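Local coordinates for protein hepatocyte growth factor-regulated tyrosine kinase substrate (Drosophila melanogaster, PDB 1DVP) that binds ubiquitin, is essential for endosome membrane invagination into multivesicular bodies, and inhibits tyrosine kinase receptor signalling by promoting degradation of active receptors, potentially by sorting them, at residues 21-26 with 64-68; 48-52 with 89-93. All blocks are in the same frame, centred on the assembly; numbering follows the deposited sequence.

Contact 1. Residues 21-26 with 64-68; sequences PDWPSI and LVLES
Residues 21-26 carry the chain out of an extended Pro-21 (phi/psi -54/148) into the first turn of helix 23-34, while 64-68 is regular alpha-helix in the middle of helix 56-72; the two pack within the helical superhelix of the VHS domain. The backbones come closest at Ile-26 and Val-65, CA to CA 6.2 Å, and open to 8.2 Å between the CA atoms of Pro-21 and Leu-64. Asp-22 is the N-cap: its OD1 accepts from Ser-25 N at 3.3 Å and its OD2 from Ser-25 OG at 2.7 Å; neither residue touches 64-68. No hydrogen bond joins the segments. Instead Leu-64 (t, p) reaches into a pocket made by three residues, with CD2 3.4 Å from Pro-21 CB and 4.0 Å from Ile-26 CD1, and CD1 3.9 Å from Trp-23 CH2. Ile-26 (m, t) also sets CG1 4.1 Å from Val-65 CG2. Trp-23, an m rotamer, extends its indole along Leu-64 to Ser-68 and also touches Pro-199, Lys-200 and Glu-204 of the FYVE zinc finger, so it packs against both domains. One turn on from Leu-64, Ser-68 places OG 3.8 Å from Trp-23 CZ3 and 3.5 Å from Ile-26 CG2.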
ATOM      1  N   PRO A  21     -22.311 -13.487  -1.981  1.00 30.53           N
ATOM      2  CA  PRO A  21     -21.801 -13.978  -0.698  1.00 29.62           C
ATOM      3  C   PRO A  21     -21.715 -12.893   0.385  1.00 28.69           C
ATOM      4  O   PRO A  21     -21.486 -11.733   0.113  1.00 28.11           O
ATOM      5  CB  PRO A  21     -20.420 -14.551  -1.043  1.00 29.71           C
ATOM      6  CG  PRO A  21     -20.421 -14.718  -2.559  1.00 30.07           C
ATOM      7  CD  PRO A  21     -21.276 -13.558  -3.032  1.00 30.52           C
ATOM      8  N   ASP A  22     -21.918 -13.324   1.609  1.00 27.89           N
ATOM      9  CA  ASP A  22     -21.812 -12.494   2.771  1.00 26.98           C
ATOM     10  C   ASP A  22     -20.381 -12.755   3.321  1.00 26.56           C
ATOM     11  O   ASP A  22     -20.165 -13.535   4.264  1.00 26.22           O
ATOM     12  CB  ASP A  22     -22.902 -12.925   3.760  1.00 27.25           C
ATOM     13  CG  ASP A  22     -22.809 -12.184   5.065  1.00 27.56           C
ATOM     14  OD1 ASP A  22     -21.858 -11.369   5.208  1.00 27.83           O
ATOM     15  OD2 ASP A  22     -23.660 -12.427   5.957  1.00 27.85           O
ATOM     16  N   TRP A  23     -19.405 -12.126   2.681  1.00 25.66           N
ATOM     17  CA  TRP A  23     -17.999 -12.275   3.057  1.00 25.05           C
ATOM     18  C   TRP A  23     -17.700 -11.918   4.517  1.00 24.46           C
ATOM     19  O   TRP A  23     -16.936 -12.606   5.183  1.00 24.23           O
ATOM     20  CB  TRP A  23     -17.127 -11.479   2.092  1.00 25.23           C
ATOM     21  CG  TRP A  23     -17.093 -12.205   0.793  1.00 26.07           C
ATOM     22  CD1 TRP A  23     -17.749 -11.881  -0.393  1.00 26.13           C
ATOM     23  CD2 TRP A  23     -16.499 -13.477   0.578  1.00 26.13           C
ATOM     24  NE1 TRP A  23     -17.598 -12.898  -1.311  1.00 25.92           N
ATOM     25  CE2 TRP A  23     -16.832 -13.885  -0.747  1.00 25.96           C
ATOM     26  CE3 TRP A  23     -15.711 -14.324   1.376  1.00 26.25           C
ATOM     27  CZ2 TRP A  23     -16.406 -15.096  -1.279  1.00 26.28           C
ATOM     28  CZ3 TRP A  23     -15.282 -15.550   0.827  1.00 26.33           C
ATOM     29  CH2 TRP A  23     -15.640 -15.910  -0.481  1.00 26.37           C
ATOM     30  N   PRO A  24     -18.290 -10.844   5.024  1.00 23.59           N
ATOM     31  CA  PRO A  24     -18.041 -10.485   6.427  1.00 23.40           C
ATOM     32  C   PRO A  24     -18.361 -11.645   7.390  1.00 23.16           C
ATOM     33  O   PRO A  24     -17.576 -11.919   8.293  1.00 23.37           O
ATOM     34  CB  PRO A  24     -18.961  -9.266   6.647  1.00 23.57           C
ATOM     35  CG  PRO A  24     -18.914  -8.590   5.275  1.00 23.39           C
ATOM     36  CD  PRO A  24     -19.079  -9.805   4.336  1.00 23.37           C
ATOM     37  N   SER A  25     -19.473 -12.337   7.194  1.00 23.16           N
ATOM     38  CA  SER A  25     -19.845 -13.477   8.072  1.00 22.56           C
ATOM     39  C   SER A  25     -18.926 -14.669   7.804  1.00 22.31           C
ATOM     40  O   SER A  25     -18.584 -15.440   8.700  1.00 22.07           O
ATOM     41  CB  SER A  25     -21.307 -13.944   7.841  1.00 22.71           C
ATOM     42  OG  SER A  25     -22.261 -12.930   8.174  1.00 23.28           O
ATOM     43  N   ILE A  26     -18.533 -14.844   6.551  1.00 22.14           N
ATOM     44  CA  ILE A  26     -17.664 -15.958   6.235  1.00 21.65           C
ATOM     45  C   ILE A  26     -16.256 -15.790   6.882  1.00 21.63           C
ATOM     46  O   ILE A  26     -15.660 -16.767   7.389  1.00 21.37           O
ATOM     47  CB  ILE A  26     -17.553 -16.139   4.698  1.00 21.98           C
ATOM     48  CG1 ILE A  26     -18.909 -16.652   4.147  1.00 21.68           C
ATOM     49  CG2 ILE A  26     -16.447 -17.117   4.382  1.00 21.45           C
ATOM     50  CD1 ILE A  26     -19.036 -16.641   2.567  1.00 22.47           C
ATOM     51  N   LEU A  64     -19.488 -22.674  -0.383  1.00 27.21           N
ATOM     52  CA  LEU A  64     -18.572 -21.544  -0.396  1.00 27.09           C
ATOM     53  C   LEU A  64     -17.972 -21.412   1.025  1.00 26.91           C
ATOM     54  O   LEU A  64     -16.771 -21.180   1.184  1.00 27.04           O
ATOM     55  CB  LEU A  64     -19.337 -20.267  -0.773  1.00 27.24           C
ATOM     56  CG  LEU A  64     -18.486 -18.997  -0.798  1.00 27.46           C
ATOM     57  CD1 LEU A  64     -17.279 -19.159  -1.748  1.00 27.56           C
ATOM     58  CD2 LEU A  64     -19.342 -17.823  -1.213  1.00 27.36           C
ATOM     59  N   VAL A  65     -18.801 -21.567   2.060  1.00 26.36           N
ATOM     60  CA  VAL A  65     -18.294 -21.481   3.424  1.00 25.76           C
ATOM     61  C   VAL A  65     -17.220 -22.562   3.594  1.00 25.98           C
ATOM     62  O   VAL A  65     -16.147 -22.326   4.149  1.00 25.62           O
ATOM     63  CB  VAL A  65     -19.448 -21.669   4.476  1.00 25.82           C
ATOM     64  CG1 VAL A  65     -18.881 -21.813   5.914  1.00 25.29           C
ATOM     65  CG2 VAL A  65     -20.394 -20.478   4.393  1.00 25.64           C
ATOM     66  N   LEU A  66     -17.519 -23.755   3.099  1.00 25.84           N
ATOM     67  CA  LEU A  66     -16.591 -24.876   3.181  1.00 26.20           C
ATOM     68  C   LEU A  66     -15.269 -24.593   2.457  1.00 26.13           C
ATOM     69  O   LEU A  66     -14.205 -24.867   2.975  1.00 26.73           O
ATOM     70  CB  LEU A  66     -17.257 -26.120   2.577  1.00 26.15           C
ATOM     71  CG  LEU A  66     -16.936 -27.494   3.204  1.00 26.76           C
ATOM     72  CD1 LEU A  66     -17.243 -28.555   2.126  1.00 26.14           C
ATOM     73  CD2 LEU A  66     -15.482 -27.608   3.717  1.00 26.26           C
ATOM     74  N   GLU A  67     -15.337 -24.041   1.258  1.00 26.00           N
ATOM     75  CA  GLU A  67     -14.137 -23.714   0.502  1.00 25.84           C
ATOM     76  C   GLU A  67     -13.239 -22.766   1.317  1.00 25.63           C
ATOM     77  O   GLU A  67     -12.013 -22.907   1.349  1.00 24.74           O
ATOM     78  CB  GLU A  67     -14.539 -23.063  -0.809  1.00 26.52           C
ATOM     79  CG  GLU A  67     -13.384 -22.538  -1.692  1.00 27.72           C
ATOM     80  CD  GLU A  67     -13.945 -21.842  -2.941  1.00 28.42           C
ATOM     81  OE1 GLU A  67     -15.198 -21.886  -3.106  1.00 28.87           O
ATOM     82  OE2 GLU A  67     -13.175 -21.257  -3.737  1.00 28.94           O
ATOM     83  N   SER A  68     -13.885 -21.806   1.978  1.00 25.02           N
ATOM     84  CA  SER A  68     -13.197 -20.804   2.777  1.00 24.96           C
ATOM     85  C   SER A  68     -12.506 -21.313   4.016  1.00 24.90           C
ATOM     86  O   SER A  68     -11.401 -20.865   4.304  1.00 24.71           O
ATOM     87  CB  SER A  68     -14.164 -19.680   3.180  1.00 25.11           C
ATOM     88  OG  SER A  68     -14.659 -19.055   2.034  1.00 25.32           O
TER

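Contact 2. Residues 48-52 with 89-93; sequences KKKMN and MFSSF
A methionine methyl lies almost squarely over a phenylalanine ring: Met-51 CE is 3.7 Å from the centroid of Phe-93, 8° off the ring normal, a CH-pi contact. Met-51 SD follows at 5.3 Å from the same centroid, making this a Met-aromatic pair as well. Residues 48-51 form the last turn of helix 40-51, and Asn-52 leaves helical geometry; 89-93 is alpha-helical throughout. The backbones stay well apart, CA to CA 8.6 Å for Asn-52 and Phe-93 and 9.9 Å for Lys-48 and Phe-90, so long side chains fill the gap. Met-51 (m, t, p) also brings CE 3.9 Å from Phe-90 CE2, at that ring's edge, and 4.1 Å from Met-89 SD. Phe-93 (t) puts CE1 3.5 Å from Met-51 O and 3.8 Å from Asn-52 OD1, while Met-89 CE meets the aliphatic Lys-48 CG at 3.3 Å. Within the VHS superhelix, helix 56-72 touches Met-51 through Ser-62 and Leu-63 and Phe-90 through Leu-66, and helix 100-116 packs on Phe-90 and Phe-93.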
ATOM      1  N   LYS A  48     -22.296 -29.310   7.075  1.00 39.70           N
ATOM      2  CA  LYS A  48     -22.952 -30.389   6.342  1.00 40.38           C
ATOM      3  C   LYS A  48     -24.470 -30.207   6.324  1.00 40.61           C
ATOM      4  O   LYS A  48     -25.087 -30.347   5.282  1.00 40.76           O
ATOM      5  CB  LYS A  48     -22.617 -31.746   6.948  1.00 40.62           C
ATOM      6  CG  LYS A  48     -21.284 -32.315   6.548  1.00 40.81           C
ATOM      7  CD  LYS A  48     -21.097 -33.617   7.313  1.00 41.21           C
ATOM      8  CE  LYS A  48     -19.647 -34.016   7.471  1.00 41.47           C
ATOM      9  NZ  LYS A  48     -19.392 -34.594   8.852  1.00 41.69           N
ATOM     10  N   LYS A  49     -25.073 -29.890   7.464  1.00 41.02           N
ATOM     11  CA  LYS A  49     -26.519 -29.695   7.490  1.00 41.53           C
ATOM     12  C   LYS A  49     -26.979 -28.629   6.506  1.00 41.63           C
ATOM     13  O   LYS A  49     -28.034 -28.765   5.875  1.00 41.61           O
ATOM     14  CB  LYS A  49     -26.966 -29.331   8.885  1.00 41.70           C
ATOM     15  CG  LYS A  49     -26.672 -30.440   9.863  1.00 42.17           C
ATOM     16  CD  LYS A  49     -27.129 -30.108  11.254  1.00 42.60           C
ATOM     17  CE  LYS A  49     -26.802 -31.257  12.207  1.00 43.06           C
ATOM     18  NZ  LYS A  49     -27.241 -30.932  13.605  1.00 43.63           N
ATOM     19  N   LYS A  50     -26.180 -27.575   6.367  1.00 41.77           N
ATOM     20  CA  LYS A  50     -26.512 -26.495   5.452  1.00 42.13           C
ATOM     21  C   LYS A  50     -26.303 -26.965   4.012  1.00 42.40           C
ATOM     22  O   LYS A  50     -26.995 -26.505   3.107  1.00 42.39           O
ATOM     23  CB  LYS A  50     -25.679 -25.245   5.748  1.00 41.96           C
ATOM     24  CG  LYS A  50     -26.001 -24.589   7.076  1.00 41.88           C
ATOM     25  CD  LYS A  50     -27.418 -24.009   7.152  1.00 41.98           C
ATOM     26  CE  LYS A  50     -27.649 -23.445   8.550  1.00 42.05           C
ATOM     27  NZ  LYS A  50     -29.060 -23.010   8.803  1.00 42.19           N
ATOM     28  N   MET A  51     -25.352 -27.878   3.808  1.00 42.86           N
ATOM     29  CA  MET A  51     -25.127 -28.427   2.475  1.00 43.33           C
ATOM     30  C   MET A  51     -26.421 -29.134   2.062  1.00 43.31           C
ATOM     31  O   MET A  51     -26.842 -29.061   0.900  1.00 43.47           O
ATOM     32  CB  MET A  51     -23.972 -29.432   2.475  1.00 43.89           C
ATOM     33  CG  MET A  51     -22.571 -28.805   2.481  1.00 44.50           C
ATOM     34  SD  MET A  51     -21.238 -30.035   2.754  1.00 45.80           S
ATOM     35  CE  MET A  51     -21.462 -31.073   1.192  1.00 45.15           C
ATOM     36  N   ASN A  52     -27.065 -29.785   3.034  1.00 43.33           N
ATOM     37  CA  ASN A  52     -28.308 -30.506   2.776  1.00 43.29           C
ATOM     38  C   ASN A  52     -29.565 -29.645   2.850  1.00 43.30           C
ATOM     39  O   ASN A  52     -30.687 -30.168   3.043  1.00 43.21           O
ATOM     40  CB  ASN A  52     -28.456 -31.703   3.728  1.00 43.39           C
ATOM     41  CG  ASN A  52     -27.341 -32.751   3.554  1.00 43.57           C
ATOM     42  OD1 ASN A  52     -27.009 -33.154   2.444  1.00 43.64           O
ATOM     43  ND2 ASN A  52     -26.779 -33.196   4.664  1.00 43.59           N
ATOM     44  N   MET A  89     -18.650 -39.104   0.768  1.00 52.82           N
ATOM     45  CA  MET A  89     -19.899 -38.379   1.021  1.00 52.97           C
ATOM     46  C   MET A  89     -19.990 -37.268  -0.026  1.00 52.56           C
ATOM     47  O   MET A  89     -21.027 -37.058  -0.654  1.00 52.55           O
ATOM     48  CB  MET A  89     -19.893 -37.732   2.414  1.00 53.71           C
ATOM     49  CG  MET A  89     -19.562 -36.215   2.393  1.00 54.85           C
ATOM     50  SD  MET A  89     -20.982 -34.999   2.280  1.00 56.40           S
ATOM     51  CE  MET A  89     -20.913 -34.442   4.004  1.00 55.72           C
ATOM     52  N   PHE A  90     -18.889 -36.553  -0.206  1.00 51.93           N
ATOM     53  CA  PHE A  90     -18.887 -35.480  -1.162  1.00 51.52           C
ATOM     54  C   PHE A  90     -19.346 -36.035  -2.474  1.00 51.35           C
ATOM     55  O   PHE A  90     -20.083 -35.399  -3.231  1.00 51.21           O
ATOM     56  CB  PHE A  90     -17.488 -34.894  -1.274  1.00 51.27           C
ATOM     57  CG  PHE A  90     -17.126 -34.009  -0.121  1.00 51.06           C
ATOM     58  CD1 PHE A  90     -15.807 -33.875   0.289  1.00 51.02           C
ATOM     59  CD2 PHE A  90     -18.114 -33.289   0.553  1.00 50.90           C
ATOM     60  CE1 PHE A  90     -15.475 -33.025   1.363  1.00 50.90           C
ATOM     61  CE2 PHE A  90     -17.792 -32.456   1.609  1.00 50.84           C
ATOM     62  CZ  PHE A  90     -16.468 -32.322   2.016  1.00 50.80           C
ATOM     63  N   SER A  91     -18.933 -37.262  -2.727  1.00 51.19           N
ATOM     64  CA  SER A  91     -19.292 -37.881  -3.979  1.00 51.02           C
ATOM     65  C   SER A  91     -20.776 -38.166  -4.102  1.00 50.93           C
ATOM     66  O   SER A  91     -21.419 -37.730  -5.071  1.00 50.84           O
ATOM     67  CB  SER A  91     -18.510 -39.159  -4.174  1.00 50.89           C
ATOM     68  OG  SER A  91     -18.577 -39.490  -5.539  1.00 50.84           O
ATOM     69  N   SER A  92     -21.328 -38.893  -3.136  1.00 50.88           N
ATOM     70  CA  SER A  92     -22.745 -39.212  -3.213  1.00 50.99           C
ATOM     71  C   SER A  92     -23.568 -37.953  -3.184  1.00 50.90           C
ATOM     72  O   SER A  92     -24.604 -37.870  -3.835  1.00 50.95           O
ATOM     73  CB  SER A  92     -23.181 -40.142  -2.080  1.00 51.08           C
ATOM     74  OG  SER A  92     -22.340 -40.029  -0.945  1.00 51.33           O
ATOM     75  N   PHE A  93     -23.088 -36.965  -2.440  1.00 50.91           N
ATOM     76  CA  PHE A  93     -23.776 -35.696  -2.323  1.00 50.77           C
ATOM     77  C   PHE A  93     -23.964 -35.048  -3.686  1.00 50.93           C
ATOM     78  O   PHE A  93     -25.081 -34.716  -4.072  1.00 51.02           O
ATOM     79  CB  PHE A  93     -22.979 -34.759  -1.405  1.00 50.55           C
ATOM     80  CG  PHE A  93     -23.517 -33.350  -1.352  1.00 50.22           C
ATOM     81  CD1 PHE A  93     -24.625 -33.032  -0.563  1.00 50.07           C
ATOM     82  CD2 PHE A  93     -22.918 -32.339  -2.099  1.00 49.97           C
ATOM     83  CE1 PHE A  93     -25.123 -31.730  -0.517  1.00 49.92           C
ATOM     84  CE2 PHE A  93     -23.415 -31.036  -2.059  1.00 49.82           C
ATOM     85  CZ  PHE A  93     -24.517 -30.738  -1.265  1.00 49.81           C
TER

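In the fold
Both contacts belong to the all-helical VHS domain, their centres about 17 Å apart. Along the chain the segments alternate, 21-26, 48-52, 64-68, 89-93, so each contact skips over a segment of the other. Contact 1 pairs helix 23-34 with helix 56-72, and contact 2 pairs helix 40-51 with helix 84-96, pairings between helices that are not neighbours in sequence, consistent with the superhelical VHS fold. Helix 56-72 links the two: Leu-66, within 64-68, places CD1 3.8 Å from Phe-90 CZ of contact 2. Contact 1 is buried near the chain's centre, beside the FYVE finger that Trp-23 touches; contact 2 lies farther out, about 18 Å from that centre, and is only partly buried.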